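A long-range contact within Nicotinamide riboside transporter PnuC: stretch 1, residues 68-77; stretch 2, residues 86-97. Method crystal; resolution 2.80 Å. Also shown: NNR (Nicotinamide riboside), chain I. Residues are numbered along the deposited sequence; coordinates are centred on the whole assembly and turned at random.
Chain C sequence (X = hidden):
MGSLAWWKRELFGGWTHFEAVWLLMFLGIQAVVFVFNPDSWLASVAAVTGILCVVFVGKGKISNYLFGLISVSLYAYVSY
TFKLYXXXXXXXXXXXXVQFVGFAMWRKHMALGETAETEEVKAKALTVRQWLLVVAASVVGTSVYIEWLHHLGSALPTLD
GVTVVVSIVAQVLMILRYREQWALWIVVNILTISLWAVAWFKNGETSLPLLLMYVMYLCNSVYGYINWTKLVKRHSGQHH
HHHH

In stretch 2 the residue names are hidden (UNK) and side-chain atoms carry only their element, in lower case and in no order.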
# COMPACT_ATOMS: atom_id res chain seq x y z
N GLY C 68 -10.08 -10.46 -21.09
CA GLY C 68 -8.77 -11.03 -20.78
C GLY C 68 -8.03 -11.44 -22.03
O GLY C 68 -6.82 -11.16 -22.17
N LEU C 69 -8.75 -12.08 -22.95
CA LEU C 69 -8.17 -12.57 -24.20
C LEU C 69 -7.46 -11.46 -24.98
O LEU C 69 -6.31 -11.63 -25.38
CB LEU C 69 -9.25 -13.24 -25.08
CG LEU C 69 -8.82 -14.14 -26.25
CD1 LEU C 69 -8.57 -13.32 -27.52
CD2 LEU C 69 -7.60 -14.96 -25.89
N ILE C 70 -8.16 -10.33 -25.18
CA ILE C 70 -7.57 -9.14 -25.81
C ILE C 70 -6.38 -8.66 -25.00
O ILE C 70 -5.25 -8.57 -25.51
CB ILE C 70 -8.58 -7.98 -25.89
CG1 ILE C 70 -9.70 -8.30 -26.87
CG2 ILE C 70 -7.88 -6.69 -26.29
CD1 ILE C 70 -10.97 -7.50 -26.64
N SER C 71 -6.64 -8.40 -23.72
CA SER C 71 -5.72 -7.72 -22.86
C SER C 71 -4.37 -8.42 -22.79
O SER C 71 -3.34 -7.78 -23.03
CB SER C 71 -6.30 -7.58 -21.47
OG SER C 71 -5.29 -7.15 -20.57
N VAL C 72 -4.37 -9.71 -22.44
CA VAL C 72 -3.11 -10.46 -22.25
C VAL C 72 -2.27 -10.57 -23.53
O VAL C 72 -1.04 -10.64 -23.48
CB VAL C 72 -3.30 -11.87 -21.61
CG1 VAL C 72 -3.69 -11.76 -20.15
CG2 VAL C 72 -4.29 -12.73 -22.40
N SER C 73 -2.95 -10.55 -24.69
CA SER C 73 -2.28 -10.69 -25.98
C SER C 73 -1.48 -9.44 -26.24
O SER C 73 -0.24 -9.47 -26.28
CB SER C 73 -3.31 -10.89 -27.10
OG SER C 73 -4.14 -12.00 -26.82
N LEU C 74 -2.19 -8.33 -26.39
CA LEU C 74 -1.57 -7.04 -26.47
C LEU C 74 -0.42 -6.90 -25.46
O LEU C 74 0.74 -6.72 -25.85
CB LEU C 74 -2.61 -5.93 -26.27
CG LEU C 74 -3.75 -5.90 -27.31
CD1 LEU C 74 -4.69 -4.73 -27.05
CD2 LEU C 74 -3.21 -5.85 -28.73
N TYR C 75 -0.75 -7.04 -24.17
CA TYR C 75 0.26 -6.89 -23.11
C TYR C 75 1.47 -7.76 -23.40
O TYR C 75 2.61 -7.34 -23.17
CB TYR C 75 -0.34 -7.23 -21.73
CG TYR C 75 0.66 -7.25 -20.58
CD1 TYR C 75 0.94 -6.10 -19.83
CD2 TYR C 75 1.29 -8.44 -20.20
CE1 TYR C 75 1.84 -6.13 -18.77
CE2 TYR C 75 2.19 -8.47 -19.15
CZ TYR C 75 2.46 -7.32 -18.44
OH TYR C 75 3.35 -7.37 -17.40
N ALA C 76 1.23 -8.96 -23.93
CA ALA C 76 2.33 -9.87 -24.23
C ALA C 76 3.29 -9.24 -25.23
O ALA C 76 4.51 -9.31 -25.06
CB ALA C 76 1.80 -11.20 -24.75
N TYR C 77 2.73 -8.60 -26.25
CA TYR C 77 3.52 -7.91 -27.25
C TYR C 77 4.26 -6.74 -26.59
O TYR C 77 5.50 -6.69 -26.60
CB TYR C 77 2.60 -7.42 -28.38
CG TYR C 77 3.27 -6.60 -29.45
CD1 TYR C 77 3.94 -7.20 -30.49
CD2 TYR C 77 3.18 -5.21 -29.43
CE1 TYR C 77 4.54 -6.44 -31.48
CE2 TYR C 77 3.77 -4.44 -30.41
CZ TYR C 77 4.45 -5.05 -31.44
OH TYR C 77 5.03 -4.29 -32.42
N UNK C 86 10.04 -12.23 -19.00
CA UNK C 86 9.21 -12.99 -18.07
C UNK C 86 7.73 -12.83 -18.35
O UNK C 86 6.98 -13.82 -18.41
N UNK C 87 7.30 -11.59 -18.55
CA UNK C 87 5.88 -11.29 -18.74
C UNK C 87 5.39 -11.71 -20.12
O UNK C 87 4.22 -12.02 -20.29
o UNK C 87 3.92 -9.57 -15.99
c UNK C 87 5.59 -9.81 -18.48
c UNK C 87 6.01 -9.34 -17.09
c UNK C 87 5.13 -9.88 -15.98
o UNK C 87 5.64 -10.60 -15.08
N UNK C 88 6.29 -11.77 -21.09
CA UNK C 88 5.90 -12.00 -22.48
C UNK C 88 5.57 -13.45 -22.79
O UNK C 88 4.60 -13.73 -23.49
c UNK C 88 6.75 -13.15 -26.25
se UNK C 88 8.45 -12.32 -25.66
c UNK C 88 6.91 -11.38 -23.45
c UNK C 88 8.12 -12.27 -23.72
N UNK C 89 6.38 -14.38 -22.26
CA UNK C 89 6.14 -15.81 -22.48
C UNK C 89 4.98 -16.27 -21.64
O UNK C 89 4.22 -17.16 -22.04
c UNK C 89 8.06 -16.30 -20.86
se UNK C 89 9.55 -17.54 -20.48
c UNK C 89 7.40 -16.65 -22.19
c UNK C 89 11.06 -16.33 -20.90
N UNK C 90 4.80 -15.63 -20.48
CA UNK C 90 3.72 -15.97 -19.55
C UNK C 90 2.34 -15.69 -20.15
O UNK C 90 1.49 -16.59 -20.20
c UNK C 90 2.93 -14.57 -16.00
c UNK C 90 3.87 -15.20 -18.23
c UNK C 90 2.00 -16.57 -17.16
c UNK C 90 3.25 -15.73 -16.93
N UNK C 91 2.11 -14.46 -20.61
CA UNK C 91 0.83 -14.07 -21.20
C UNK C 91 0.50 -14.83 -22.47
O UNK C 91 -0.61 -15.34 -22.63
o UNK C 91 -0.48 -11.24 -19.86
c UNK C 91 0.76 -12.56 -21.44
n UNK C 91 1.67 -11.68 -19.38
c UNK C 91 0.59 -11.77 -20.15
N UNK C 92 1.48 -14.95 -23.37
CA UNK C 92 1.26 -15.60 -24.68
C UNK C 92 0.99 -17.12 -24.59
O UNK C 92 -0.01 -17.61 -25.12
c UNK C 92 3.35 -15.41 -27.98
c UNK C 92 2.10 -15.55 -27.13
c UNK C 92 2.40 -15.29 -25.65
c UNK C 92 1.01 -14.61 -27.63
N UNK C 93 1.88 -17.86 -23.91
CA UNK C 93 1.76 -19.32 -23.82
C UNK C 93 0.71 -19.80 -22.80
O UNK C 93 0.04 -20.79 -23.04
c UNK C 93 3.11 -19.98 -23.52
c UNK C 93 5.58 -20.24 -23.61
c UNK C 93 4.41 -19.38 -24.05
c UNK C 93 4.40 -19.22 -25.56
N UNK C 94 0.61 -19.13 -21.65
CA UNK C 94 -0.24 -19.60 -20.54
C UNK C 94 -1.61 -18.91 -20.50
O UNK C 94 -2.64 -19.58 -20.56
c UNK C 94 1.66 -20.39 -19.10
c UNK C 94 0.47 -19.46 -19.18
c UNK C 94 -0.49 -19.75 -18.03
N UNK C 95 -1.63 -17.58 -20.37
CA UNK C 95 -2.89 -16.86 -20.20
C UNK C 95 -3.82 -16.95 -21.42
O UNK C 95 -5.04 -17.02 -21.26
c UNK C 95 -1.09 -14.65 -15.84
c UNK C 95 -1.61 -13.88 -18.07
c UNK C 95 -1.09 -13.64 -16.79
o UNK C 95 -0.58 -14.41 -14.58
c UNK C 95 -1.61 -15.92 -16.17
c UNK C 95 -2.67 -15.38 -19.82
c UNK C 95 -2.11 -15.14 -18.43
c UNK C 95 -2.12 -16.15 -17.45
N UNK C 96 -3.25 -16.97 -22.62
CA UNK C 96 -4.06 -16.92 -23.85
C UNK C 96 -4.89 -18.20 -24.10
O UNK C 96 -6.09 -18.11 -24.39
c UNK C 96 -4.10 -16.58 -26.35
c UNK C 96 -3.23 -16.53 -25.10
c UNK C 96 -2.67 -15.13 -24.93
N UNK C 97 -4.28 -19.38 -23.96
CA UNK C 97 -5.15 -20.56 -24.04
C UNK C 97 -6.12 -20.63 -22.84
O UNK C 97 -7.31 -20.88 -23.02
c UNK C 97 -2.88 -21.19 -23.53
c UNK C 97 -4.17 -21.74 -24.04
c UNK C 97 -2.85 -19.73 -23.90
O2R NNR I . -7.81 -13.53 -16.11
C2R NNR I . -6.67 -12.60 -15.69
C3R NNR I . -5.71 -12.37 -16.87
O3R NNR I . -5.75 -13.45 -17.69
C4R NNR I . -4.34 -12.26 -16.25
C5R NNR I . -3.92 -10.76 -15.96
O5R NNR I . -2.78 -10.75 -15.04
O4R NNR I . -4.40 -12.94 -15.14
C1R NNR I . -5.95 -13.11 -14.74
N1 NNR I . -6.21 -12.46 -13.44
C2 NNR I . -5.29 -11.54 -12.90
C6 NNR I . -7.36 -12.75 -12.75
C5 NNR I . -7.61 -12.11 -11.51
C4 NNR I . -6.70 -11.22 -10.98
C3 NNR I . -5.56 -10.92 -11.66
C7 NNR I . -4.61 -9.90 -11.06
O7 NNR I . -3.45 -9.90 -11.36
N7 NNR I . -5.10 -8.92 -10.14

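Position 86 has no side-chain atoms beyond its backbone and touches nothing on stretch 1, so it is glycine, G86. At position 87, three carbons run in a row, the third bonded to two oxygens; CB points toward stretch 1, and one of the oxygens lies 2.7 Å from Y75 OH, near the plane of the tyrosine ring. A carboxylate at the end of a three-carbon chain is glutamate, E87, and Y75 OH donates a hydrogen bond to E87 OE1 across that 2.7 Å.

At 88 the chain is unbranched: two carbons, a selenium, one carbon. The contact is made at its base, where CB of 88 lies 3.6 Å from A76 O, while CA of 88 and CA of A76 are 4.5 Å apart, a tight backbone approach. This is selenomethionine, M88. Position 89 repeats the same unbranched selenium-containing chain, but its CB points away and no contact forms; it is therefore M89, also selenomethionine. Position 90 has four carbons forked at the second, and its side chain comes no nearer than 6.9 Å; the fork identifies leucine, L90.

The side chain at 91 has two carbons, the second bearing one oxygen and one nitrogen. It points toward stretch 1 and sits among three residues: the nitrogen is 3.3 Å from Y75 CE2, at the ring edge; the oxygen is 3.3 Å from V72 CG1; and CB of 91 is 3.7 Å from A76 CB. Such a short amide is asparagine, N91. The amide nitrogen is also tied back to its own helix, N91 ND2 donating to E87 O at 2.7 Å with an N-H...O angle of 150°.

At 92, four carbons fork at the second, and CB of 92 lies 4.2 Å from A76 CB: leucine, L92. At 93 the same fork recurs, out of reach of stretch 1: L93. Position 94 has one carbon carrying two more and is likewise out of reach; the pattern is the mark of valine, V94.

Position 95 shows one carbon leading to a six-carbon ring with an oxygen attached. A ring carbon packs 3.6 Å from V72 CG1, and one ring face lies against the nicotinamide riboside. This is tyrosine, Y95; the carbon near V72 is CD2, and Y95 CE2 is 3.6 Å from NNR C4R. Position 96 again has a carbon bearing two carbons, one 3.8 Å from V72 CG2 and the other 3.9 Å from L69 CD2: valine, V96, with CG2 facing V72 and CG1 facing L69. At 97 three carbons close a ring onto the backbone N, without contact to stretch 1, which defines proline, P97. That nitrogen has no hydrogen to donate, and the helix is kinked here, just after a wider pi-type turn at 90-95.

The contact joins two helices running at 148°, nearly antiparallel, with axes 8.2 Å apart and 493 Å² buried. A76 permits the close approach at one end, where Y75 and E87 add the hydrogen bond that links the stretches; toward the other, V72, L69 and V96 form an apolar patch. V72 CG1 also reaches NNR O3R at 3.6 Å, so V72 and Y95 touch both each other and the ligand.

Stretch 2 (86-97) GEMMLNLLVYVP
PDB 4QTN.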